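Local coordinates for protein MHC class I antigen (Ctenopharyngodon idella, PDB 5H5Z) that probably presents antigenic peptides to T cells, holding a bound peptide in its groove while paired with beta-2-microglobulin, at residues G1-K6 with K166-G171; N94-E99 with K153-N158. All blocks are in the same frame, centred on the assembly; numbering follows the deposited sequence.

Contact 1 of 2, residues G1-K6 with K166-G171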
# COMPACT_ATOMS: atom_id res chain seq x y z
N GLY A 1 -2.22 -0.12 21.66
CA GLY A 1 -1.39 0.30 20.50
C GLY A 1 -1.97 1.50 19.78
O GLY A 1 -3.12 1.88 20.01
N THR A 2 -1.16 2.10 18.92
CA THR A 2 -1.60 3.20 18.07
C THR A 2 -2.45 2.64 16.94
O THR A 2 -2.19 1.55 16.43
CB THR A 2 -0.39 3.99 17.52
OG1 THR A 2 0.34 4.56 18.61
CG2 THR A 2 -0.82 5.11 16.58
N HIS A 3 -3.50 3.37 16.57
CA HIS A 3 -4.33 2.99 15.44
C HIS A 3 -4.66 4.21 14.64
O HIS A 3 -4.59 5.33 15.15
CB HIS A 3 -5.61 2.30 15.90
CG HIS A 3 -5.37 1.03 16.67
ND1 HIS A 3 -4.90 -0.12 16.07
CD2 HIS A 3 -5.51 0.75 17.98
CE1 HIS A 3 -4.77 -1.06 16.99
NE2 HIS A 3 -5.13 -0.56 18.16
N SER A 4 -5.03 4.00 13.38
CA SER A 4 -5.34 5.11 12.48
C SER A 4 -6.52 4.81 11.58
O SER A 4 -6.79 3.66 11.24
CB SER A 4 -4.12 5.45 11.61
OG SER A 4 -3.84 4.38 10.72
N LEU A 5 -7.23 5.88 11.21
CA LEU A 5 -8.30 5.84 10.22
C LEU A 5 -7.92 6.82 9.12
O LEU A 5 -7.59 7.98 9.41
CB LEU A 5 -9.64 6.23 10.87
CG LEU A 5 -10.85 6.47 9.94
CD1 LEU A 5 -11.19 5.25 9.09
CD2 LEU A 5 -12.07 6.94 10.74
N LYS A 6 -7.95 6.36 7.87
CA LYS A 6 -7.55 7.20 6.73
C LYS A 6 -8.45 6.98 5.53
O LYS A 6 -8.89 5.86 5.25
CB LYS A 6 -6.10 6.91 6.30
CG LYS A 6 -5.05 7.10 7.38
CD LYS A 6 -3.70 6.61 6.88
CE LYS A 6 -2.61 6.77 7.93
NZ LYS A 6 -1.33 6.22 7.39
N LYS A 166 -14.60 3.04 17.48
CA LYS A 166 -15.59 2.02 17.15
C LYS A 166 -15.00 0.91 16.28
O LYS A 166 -15.21 -0.27 16.55
CB LYS A 166 -16.82 2.62 16.45
CG LYS A 166 -17.75 3.44 17.34
CD LYS A 166 -18.76 4.17 16.48
CE LYS A 166 -20.15 4.17 17.09
NZ LYS A 166 -20.77 2.82 17.07
N TYR A 167 -14.24 1.30 15.24
CA TYR A 167 -13.63 0.34 14.32
C TYR A 167 -12.61 -0.55 15.02
O TYR A 167 -12.53 -1.75 14.74
CB TYR A 167 -12.97 1.05 13.12
CG TYR A 167 -13.91 1.89 12.28
CD1 TYR A 167 -15.27 1.55 12.15
CD2 TYR A 167 -13.45 3.02 11.61
CE1 TYR A 167 -16.13 2.31 11.38
CE2 TYR A 167 -14.32 3.81 10.84
CZ TYR A 167 -15.65 3.44 10.73
OH TYR A 167 -16.51 4.19 9.96
N VAL A 168 -11.83 0.04 15.92
CA VAL A 168 -10.81 -0.70 16.67
C VAL A 168 -11.49 -1.78 17.53
O VAL A 168 -11.01 -2.91 17.58
CB VAL A 168 -9.89 0.23 17.50
CG1 VAL A 168 -8.96 -0.57 18.40
CG2 VAL A 168 -9.07 1.11 16.57
N ALA A 169 -12.61 -1.44 18.16
CA ALA A 169 -13.39 -2.42 18.93
C ALA A 169 -13.99 -3.51 18.03
O ALA A 169 -13.92 -4.70 18.37
CB ALA A 169 -14.47 -1.73 19.75
N TYR A 170 -14.57 -3.12 16.90
CA TYR A 170 -15.10 -4.08 15.92
C TYR A 170 -14.04 -5.08 15.48
O TYR A 170 -14.29 -6.28 15.42
CB TYR A 170 -15.61 -3.37 14.66
CG TYR A 170 -16.79 -2.44 14.81
CD1 TYR A 170 -17.65 -2.50 15.92
CD2 TYR A 170 -17.06 -1.51 13.82
CE1 TYR A 170 -18.73 -1.64 16.02
CE2 TYR A 170 -18.14 -0.64 13.91
CZ TYR A 170 -18.97 -0.71 15.01
OH TYR A 170 -20.03 0.16 15.09
N GLY A 171 -12.84 -4.58 15.16
CA GLY A 171 -11.79 -5.42 14.60
C GLY A 171 -10.63 -5.71 15.53
O GLY A 171 -9.54 -6.03 15.08

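Contact 2 of 2, residues N94-E99 with K153-N158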
# COMPACT_ATOMS: atom_id res chain seq x y z
N ASN A 94 -7.21 13.57 -2.61
CA ASN A 94 -7.40 14.00 -1.23
C ASN A 94 -7.04 12.82 -0.34
O ASN A 94 -7.49 11.69 -0.57
CB ASN A 94 -8.85 14.44 -1.03
CG ASN A 94 -9.16 14.93 0.38
OD1 ASN A 94 -8.31 15.49 1.09
ND2 ASN A 94 -10.41 14.76 0.78
N MET A 95 -6.20 13.06 0.66
CA MET A 95 -6.03 12.11 1.74
C MET A 95 -6.22 12.82 3.08
O MET A 95 -5.75 13.94 3.27
CB MET A 95 -4.67 11.39 1.67
CG MET A 95 -3.47 12.30 1.83
SD MET A 95 -1.91 11.47 1.48
CE MET A 95 -1.94 10.16 2.71
N TYR A 96 -6.94 12.18 3.98
CA TYR A 96 -7.11 12.74 5.31
C TYR A 96 -7.27 11.60 6.28
O TYR A 96 -7.61 10.48 5.89
CB TYR A 96 -8.31 13.69 5.37
CG TYR A 96 -9.66 13.07 5.08
CD1 TYR A 96 -10.44 12.54 6.12
CD2 TYR A 96 -10.18 13.04 3.78
CE1 TYR A 96 -11.69 11.98 5.87
CE2 TYR A 96 -11.43 12.48 3.52
CZ TYR A 96 -12.17 11.96 4.57
OH TYR A 96 -13.41 11.41 4.31
N GLY A 97 -7.05 11.88 7.55
CA GLY A 97 -7.22 10.85 8.55
C GLY A 97 -6.74 11.27 9.91
O GLY A 97 -6.21 12.36 10.08
N CYS A 98 -6.93 10.37 10.87
CA CYS A 98 -6.61 10.64 12.26
C CYS A 98 -5.90 9.45 12.86
O CYS A 98 -6.04 8.31 12.38
CB CYS A 98 -7.89 10.95 13.06
SG CYS A 98 -9.17 9.67 12.99
N GLU A 99 -5.12 9.69 13.88
CA GLU A 99 -4.45 8.64 14.63
C GLU A 99 -4.74 8.77 16.10
O GLU A 99 -4.65 9.80 16.61
CB GLU A 99 -2.96 8.78 14.50
CG GLU A 99 -2.48 8.74 13.07
CD GLU A 99 -0.96 8.64 12.93
OE1 GLU A 99 -0.53 7.58 12.46
OE2 GLU A 99 -0.23 9.60 13.23
N LYS A 153 -10.80 20.38 10.98
CA LYS A 153 -10.25 20.16 12.33
C LYS A 153 -11.29 19.52 13.26
O LYS A 153 -10.96 18.58 13.99
CB LYS A 153 -9.73 21.47 12.92
CG LYS A 153 -9.22 21.39 14.35
CD LYS A 153 -8.96 22.78 14.91
CE LYS A 153 -8.61 22.75 16.39
NZ LYS A 153 -7.22 22.25 16.63
N GLY A 154 -12.52 20.02 13.22
CA GLY A 154 -13.61 19.43 14.00
C GLY A 154 -13.81 17.96 13.68
O GLY A 154 -13.91 17.12 14.58
N TYR A 155 -13.86 17.65 12.38
CA TYR A 155 -13.96 16.26 11.93
C TYR A 155 -12.78 15.40 12.41
O TYR A 155 -12.98 14.30 12.95
CB TYR A 155 -14.08 16.17 10.40
CG TYR A 155 -13.92 14.75 9.91
CD1 TYR A 155 -15.00 13.86 9.93
CD2 TYR A 155 -12.67 14.27 9.49
CE1 TYR A 155 -14.85 12.55 9.52
CE2 TYR A 155 -12.51 12.96 9.08
CZ TYR A 155 -13.60 12.11 9.09
OH TYR A 155 -13.44 10.81 8.67
N LEU A 156 -11.56 15.89 12.21
CA LEU A 156 -10.37 15.10 12.53
C LEU A 156 -10.24 14.78 14.02
O LEU A 156 -9.89 13.66 14.40
CB LEU A 156 -9.10 15.81 12.06
CG LEU A 156 -8.86 15.90 10.55
CD1 LEU A 156 -7.64 16.77 10.27
CD2 LEU A 156 -8.69 14.53 9.92
N GLU A 157 -10.52 15.77 14.86
CA GLU A 157 -10.31 15.64 16.30
C GLU A 157 -11.48 14.99 17.02
O GLU A 157 -11.33 14.50 18.14
CB GLU A 157 -9.98 17.00 16.91
CG GLU A 157 -8.69 17.59 16.37
CD GLU A 157 -8.34 18.94 16.97
OE1 GLU A 157 -9.14 19.49 17.75
OE2 GLU A 157 -7.24 19.45 16.66
N ASN A 158 -12.65 14.98 16.39
CA ASN A 158 -13.85 14.45 17.05
C ASN A 158 -14.44 13.27 16.29
O ASN A 158 -14.21 12.12 16.65
CB ASN A 158 -14.87 15.56 17.27
CG ASN A 158 -14.30 16.72 18.08
OD1 ASN A 158 -13.91 17.75 17.52
ND2 ASN A 158 -14.24 16.55 19.39

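Contact 1 of 2, residues G1-K6 with K166-G171
His3 and Leu5, on the start of strand 3-13, meet Val168 and Tyr167 in the last turn of helix 148-170. The backbones stay well apart: the CA atoms of His3 and Val168 are 7.6 Å apart, so side chains bridge the gap. Val168 lies over one face of the His3 imidazole. Its CG1 is 4.0 Å from the centroid of the His3 ring, 29° off the ring normal, a CH-pi contact. The other methyl touches the root of the ring, with Val168 CG2 3.7 Å from His3 CG. ND1 anchors the ring by a hydrogen bond to Asp28.

With CG anti to the backbone N (chi1 170°), Leu5 extends from the strand so that both methyls reach Tyr167 CE2. Leu5 CD2 lies at the ring edge, near its plane, 3.9 Å from Tyr167 CE2. One ring edge of Tyr167 rests on Leu5, while its hydroxyl is hydrogen-bonded to Tyr57 and to the backbone of the bound peptide.

Leu5 also packs on Cys160 and Leu164 of the same helix, and on Val27 of strand 21-27. Tyr167 touches Val27 too, and Ile49 of helix 47-50. The contact sets the last turn of helix 148-170 on the start of strand 3-13.

Contact 2 of 2, residues N94-E99 with K153-N158
Tyr96, Gly97 and Cys98 of strand 90-100 face Tyr155 and Leu156 of helix 148-170, with the strand and helix segment axes 7.9 Å apart at closest approach and 38° between their directions. The backbones come nearest at Cys98 and Leu156, whose CA atoms are 5.8 Å apart. A wider pi-type turn occupies 155-158.

The two tyrosines make the aromatic part of the contact. Their ring planes are turned 79° against each other, and the centroids of Tyr96 and Tyr155 are 5.5 Å apart. The side chains cross at about a right angle, and the rings meet obliquely. Tyr96 CE1 is 3.5 Å from Tyr155 CE2, and the Tyr155 OH lies in the plane of the Tyr96 ring, at its edge. Tyr155 CG is anti to the backbone N (chi1 169°), which carries the ring from the helix toward the strand. Both hydroxyls bind the peptide backbone by hydrogen bonds, and that of Tyr96 is also bonded to Tyr9.

Leu156 makes the second contact. Its CD2 methyl meets the main chain of Gly97 at the carbonyl, 3.3 Å from Gly97 O. Cys98 CB is 3.6 Å from Leu156 O. Cys98 SG forms the disulfide to Cys160, two residues past the segment on the same helix, which ties the helix covalently to the sheet. It corresponds to the alpha-2 domain disulfide familiar from class I molecules.

On the outer side of the helix, Lys153 NZ and Glu157 OE2 form a salt bridge. Glu157 also pairs with Lys124.

Tyr96 stacks on Tyr110 of strand 106-114 and meets Tyr7 of strand 3-13, the two strands that flank 90-100. Tyr155 also touches Tyr7 and Cys160. The contact sets the first half of helix 148-170 along strand 90-100, one wall of the groove on its floor.

Overall arrangement
Contacts 1 and 2 have centres 14 Å apart and share helix 148-170, which they fix to two neighbouring strands of the groove floor. Contact 1 holds the helix end on strand 3-13; contact 2 holds an earlier part on strand 90-100. The strands are joined directly: Cys98 N and Leu5 O are 2.9 Å apart, a probable hydrogen bond. Cys160 links the two contacts further, since it is bonded to Cys98 and packs against Leu5. Both contacts also reach the peptide through tyrosine hydroxyls. Beta-2-microglobulin meets both strand segments, at Lys6 and Met95.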